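Local coordinates for 6-phosphogluconate dehydrogenase (Pseudomonas syringae, PDB 5U5G), which probably reduces 2-oxopropylphosphonate with NADPH as hydride donor, a late step in the biosynthesis of the antibiotic fosfomycin, at residues D219-Y224 / Q281-L286; A59-V64 / R150-V155. One frame throughout, in Å; residues are numbered along the deposited sequence.

Interaction 1 (D219-Y224 / Q281-L286); sequences DVALGY and QYFSVL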
# COMPACT_ATOMS: atom_id res chain seq x y z
N ASP A 219 1.66 7.15 -0.19
CA ASP A 219 2.71 8.15 -0.34
C ASP A 219 2.37 9.17 -1.42
O ASP A 219 2.51 10.38 -1.22
CB ASP A 219 4.05 7.48 -0.65
CG ASP A 219 4.60 6.67 0.52
OD1 ASP A 219 4.09 6.81 1.65
OD2 ASP A 219 5.53 5.87 0.29
N VAL A 220 1.90 8.69 -2.58
CA VAL A 220 1.51 9.59 -3.65
C VAL A 220 0.43 10.55 -3.17
O VAL A 220 0.51 11.77 -3.37
CB VAL A 220 1.04 8.80 -4.89
CG1 VAL A 220 0.45 9.75 -5.92
CG2 VAL A 220 2.21 8.02 -5.48
N ALA A 221 -0.61 10.01 -2.51
CA ALA A 221 -1.73 10.83 -2.09
C ALA A 221 -1.31 11.84 -1.03
O ALA A 221 -1.76 13.00 -1.05
CB ALA A 221 -2.86 9.94 -1.58
N LEU A 222 -0.45 11.42 -0.10
CA LEU A 222 0.07 12.33 0.93
C LEU A 222 0.96 13.39 0.32
O LEU A 222 0.88 14.57 0.69
CB LEU A 222 0.86 11.55 1.97
CG LEU A 222 0.07 10.64 2.91
CD1 LEU A 222 1.07 9.70 3.56
CD2 LEU A 222 -0.64 11.48 3.93
N GLY A 223 1.86 13.00 -0.59
CA GLY A 223 2.67 13.99 -1.27
C GLY A 223 1.83 15.03 -1.98
O GLY A 223 2.16 16.22 -1.98
N TYR A 224 0.72 14.59 -2.58
CA TYR A 224 -0.20 15.50 -3.26
C TYR A 224 -0.84 16.46 -2.27
O TYR A 224 -0.95 17.67 -2.54
CB TYR A 224 -1.28 14.71 -4.00
CG TYR A 224 -2.16 15.54 -4.93
CD1 TYR A 224 -1.72 15.90 -6.21
CD2 TYR A 224 -3.44 15.93 -4.55
CE1 TYR A 224 -2.53 16.66 -7.08
CE2 TYR A 224 -4.26 16.67 -5.41
CZ TYR A 224 -3.80 17.03 -6.67
OH TYR A 224 -4.60 17.76 -7.52
N GLN A 281 -6.95 14.09 -8.46
CA GLN A 281 -8.09 15.01 -8.41
C GLN A 281 -9.36 14.35 -7.86
O GLN A 281 -10.37 15.04 -7.68
CB GLN A 281 -8.35 15.60 -9.80
CG GLN A 281 -7.57 16.90 -10.03
CD GLN A 281 -8.00 18.00 -9.06
OE1 GLN A 281 -9.12 18.49 -9.15
NE2 GLN A 281 -7.14 18.36 -8.13
N TYR A 282 -9.33 13.04 -7.58
CA TYR A 282 -10.37 12.46 -6.74
C TYR A 282 -10.57 13.27 -5.46
O TYR A 282 -11.69 13.34 -4.95
CB TYR A 282 -10.02 11.01 -6.41
CG TYR A 282 -11.12 10.23 -5.68
CD1 TYR A 282 -12.46 10.40 -6.01
CD2 TYR A 282 -10.81 9.28 -4.71
CE1 TYR A 282 -13.47 9.66 -5.37
CE2 TYR A 282 -11.80 8.54 -4.06
CZ TYR A 282 -13.12 8.73 -4.40
OH TYR A 282 -14.09 7.99 -3.75
N PHE A 283 -9.50 13.86 -4.92
CA PHE A 283 -9.59 14.75 -3.76
C PHE A 283 -10.68 15.79 -3.95
O PHE A 283 -11.55 15.96 -3.10
CB PHE A 283 -8.25 15.46 -3.50
CG PHE A 283 -7.36 14.77 -2.51
CD1 PHE A 283 -7.77 14.59 -1.19
CD2 PHE A 283 -6.10 14.33 -2.88
CE1 PHE A 283 -6.93 13.95 -0.27
CE2 PHE A 283 -5.25 13.71 -1.98
CZ PHE A 283 -5.67 13.52 -0.67
N SER A 284 -10.64 16.51 -5.07
CA SER A 284 -11.60 17.58 -5.25
C SER A 284 -12.98 17.05 -5.62
O SER A 284 -13.99 17.63 -5.19
CB SER A 284 -11.10 18.57 -6.31
OG SER A 284 -11.00 17.94 -7.57
N VAL A 285 -13.06 15.96 -6.38
CA VAL A 285 -14.36 15.36 -6.68
C VAL A 285 -15.02 14.87 -5.41
O VAL A 285 -16.23 15.06 -5.20
CB VAL A 285 -14.20 14.21 -7.70
CG1 VAL A 285 -15.48 13.41 -7.79
CG2 VAL A 285 -13.81 14.77 -9.06
N LEU A 286 -14.24 14.26 -4.52
CA LEU A 286 -14.77 13.75 -3.27
C LEU A 286 -15.54 14.84 -2.52
O LEU A 286 -16.69 14.63 -2.12
CB LEU A 286 -13.63 13.21 -2.41
CG LEU A 286 -13.90 12.06 -1.45
CD1 LEU A 286 -14.94 11.10 -1.98
CD2 LEU A 286 -12.58 11.36 -1.24
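Helix 216-226 and the short C-terminal helix 282-287 are nearest at A221 and F283, with their CA atoms 8.9 Å apart, so side chains must fill the space between. The main one is Y224. Its CG is anti to the backbone N (chi1 -170°), and the ring extends toward the second helix. There CD2 of Y224 meets CD2 of F283 at 3.5 Å. The two rings lie nearly parallel, with planes 8° apart. They touch rim to rim, and their centroids are 5.9 Å apart, so this is not a stack. The far rim of F283 approaches the first helix: its CE2 is 3.7 Å from the backbone O of A221, which lies near the ring plane at the edge.

The one polar link across the contact is at the end of Y224. NE2 of Q281 donates to OH of Y224 over 2.7 Å, with an N-H...O angle of 155°. The donor comes in at the edge of the tyrosine ring, and the hydroxyl oxygen lies in the amide plane. OG of S284 also lies very close to OE1 of Q281, above its carbonyl plane, but this short bond is doubtful. A221 and F283 also rest on helix 168-196, through I191, I188 and S192. This is helix-helix packing in the C-terminal helical domain, as in the 3-hydroxyisobutyrate dehydrogenase family.

Interaction 2 (A59-V64 / R150-V155); sequences ARVLFV and RPLLEV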
# COMPACT_ATOMS: atom_id res chain seq x y z
N ALA A 59 19.96 4.17 -34.82
CA ALA A 59 19.90 3.38 -33.60
C ALA A 59 19.38 1.98 -33.90
O ALA A 59 18.38 1.82 -34.61
CB ALA A 59 19.03 4.08 -32.55
N ARG A 60 20.08 0.98 -33.37
CA ARG A 60 19.69 -0.41 -33.51
C ARG A 60 18.89 -0.91 -32.31
O ARG A 60 18.33 -2.01 -32.39
CB ARG A 60 20.94 -1.29 -33.71
CG ARG A 60 21.91 -0.75 -34.78
CD ARG A 60 21.65 -1.29 -36.20
NE ARG A 60 20.27 -1.14 -36.67
CZ ARG A 60 19.76 -0.01 -37.16
NH1 ARG A 60 20.52 1.08 -37.26
NH2 ARG A 60 18.50 0.02 -37.56
N VAL A 61 18.85 -0.14 -31.22
CA VAL A 61 17.96 -0.38 -30.09
C VAL A 61 17.15 0.88 -29.86
O VAL A 61 17.71 1.98 -29.81
CB VAL A 61 18.72 -0.75 -28.80
CG1 VAL A 61 17.72 -1.04 -27.67
CG2 VAL A 61 19.63 -1.95 -29.02
N LEU A 62 15.82 0.73 -29.76
CA LEU A 62 14.91 1.85 -29.54
C LEU A 62 14.01 1.57 -28.34
O LEU A 62 13.60 0.42 -28.11
CB LEU A 62 14.00 2.11 -30.75
CG LEU A 62 14.53 2.09 -32.18
CD1 LEU A 62 13.41 2.40 -33.12
CD2 LEU A 62 15.64 3.09 -32.35
N PHE A 63 13.69 2.62 -27.59
CA PHE A 63 12.66 2.57 -26.57
C PHE A 63 11.40 3.26 -27.08
O PHE A 63 11.47 4.24 -27.84
CB PHE A 63 13.11 3.24 -25.27
CG PHE A 63 14.27 2.56 -24.59
CD1 PHE A 63 14.05 1.53 -23.68
CD2 PHE A 63 15.57 2.98 -24.82
CE1 PHE A 63 15.11 0.90 -23.04
CE2 PHE A 63 16.64 2.36 -24.19
CZ PHE A 63 16.41 1.31 -23.29
N VAL A 64 10.25 2.76 -26.64
CA VAL A 64 8.94 3.33 -26.94
C VAL A 64 8.23 3.57 -25.62
O VAL A 64 8.16 2.67 -24.77
CB VAL A 64 8.09 2.39 -27.83
CG1 VAL A 64 6.69 2.99 -28.08
CG2 VAL A 64 8.80 2.11 -29.14
N ARG A 150 19.36 -5.75 -21.20
CA ARG A 150 19.42 -5.74 -19.73
C ARG A 150 20.34 -4.67 -19.16
O ARG A 150 19.91 -3.95 -18.25
CB ARG A 150 19.82 -7.15 -19.26
CG ARG A 150 19.21 -7.56 -17.94
CD ARG A 150 19.83 -6.82 -16.79
NE ARG A 150 19.17 -7.08 -15.52
CZ ARG A 150 18.81 -6.11 -14.69
NH1 ARG A 150 19.05 -4.83 -15.00
NH2 ARG A 150 18.22 -6.38 -13.54
N PRO A 151 21.59 -4.49 -19.63
CA PRO A 151 22.42 -3.41 -19.06
C PRO A 151 21.88 -2.01 -19.34
O PRO A 151 22.21 -1.09 -18.59
CB PRO A 151 23.78 -3.62 -19.73
CG PRO A 151 23.77 -5.04 -20.17
CD PRO A 151 22.36 -5.28 -20.61
N LEU A 152 21.07 -1.83 -20.38
CA LEU A 152 20.43 -0.53 -20.61
C LEU A 152 19.35 -0.25 -19.57
O LEU A 152 19.23 0.88 -19.08
CB LEU A 152 19.82 -0.50 -22.01
CG LEU A 152 20.62 -0.00 -23.23
CD1 LEU A 152 22.11 -0.11 -23.02
CD2 LEU A 152 20.20 -0.79 -24.45
N LEU A 153 18.52 -1.26 -19.25
CA LEU A 153 17.49 -1.08 -18.23
C LEU A 153 18.11 -0.73 -16.89
O LEU A 153 17.52 0.03 -16.11
CB LEU A 153 16.65 -2.36 -18.09
CG LEU A 153 15.98 -2.88 -19.36
CD1 LEU A 153 15.26 -4.18 -19.10
CD2 LEU A 153 15.03 -1.83 -19.93
N GLU A 154 19.29 -1.29 -16.61
CA GLU A 154 20.00 -1.02 -15.36
C GLU A 154 20.23 0.48 -15.16
O GLU A 154 20.31 0.94 -14.02
CB GLU A 154 21.34 -1.77 -15.37
CG GLU A 154 22.15 -1.62 -14.09
CD GLU A 154 21.39 -2.13 -12.86
OE1 GLU A 154 21.39 -1.43 -11.82
OE2 GLU A 154 20.82 -3.24 -12.95
N VAL A 155 20.34 1.24 -16.25
CA VAL A 155 20.57 2.67 -16.11
C VAL A 155 19.41 3.35 -15.40
O VAL A 155 19.62 4.31 -14.65
CB VAL A 155 20.83 3.30 -17.49
CG1 VAL A 155 20.98 4.81 -17.37
CG2 VAL A 155 22.07 2.67 -18.11
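NE of R60 is gripped by two carboxylates, forming salt bridges with E88 and D91, while NH2 bonds to the backbone O of T56. This arginine precedes strand 61-64, whose V61 and F63 face helix 143-156. On that helix the side chain of R150 is tied to E154 one turn on, with NH1 of R150 3.1 Å from OE2 of E154.

Between strand and helix the contact is apolar. The short axes approach to 11.4 Å and their directions differ by 46°. V61 and F63 lie on the same side of the strand and both point at the helix. The CG1 branch of V61 meets CD2 of L152 at 4.1 Å. F63 has its CG anti to its carbonyl carbon (chi1 -65°), and the far rim of the ring faces the helix. At that edge, near the ring plane, CZ of F63 lies 4.1 Å from CB of L152. The neighbouring CE1 of F63 lies equally far, 4.1 Å, from CD2 of L153. L152 is thus shared by both strand side chains: its CB serves the phenylalanine and its CD2 the valine. L153 starts from the flank of the helix. Its CD1 is anti to CA (chi2 176°), and the other branch, CD2, turns to the ring.

V94 of the adjoining strand 92-95 touches both F63 and L153. The helix is kinked here: the N atoms of P151, L152 and V155 make no bond to the turn before, and a proline has no N-H to give. The arrangement is a helix laid on one face of the mixed sheet, over its parallel strands, the alpha/beta layering of a Rossmann-type NADP-binding domain.

From the N terminus, strands 5-8, 28-31 and 47-48 come before strand 61-64, where interaction 2 opens. The chain adds strands 92-95, 117-124 and 135-139 before helix 143-156 returns to that strand, so interaction 2 closes a loop of 85 residues. Strand 157-162 then completes the sheet, and the long helix 168-196 opens the helical part. Interaction 1 comes later: helix 216-226 meets the last helix, 282-287, after an intervening 56 residues without strand. The two loops follow in series and neither nest nor cross. Their centres are 34 Å apart, on opposite sides of the chain's centre. Interaction 2 belongs to the nucleotide-binding domain, and interaction 1 joins helices of the C-terminal part.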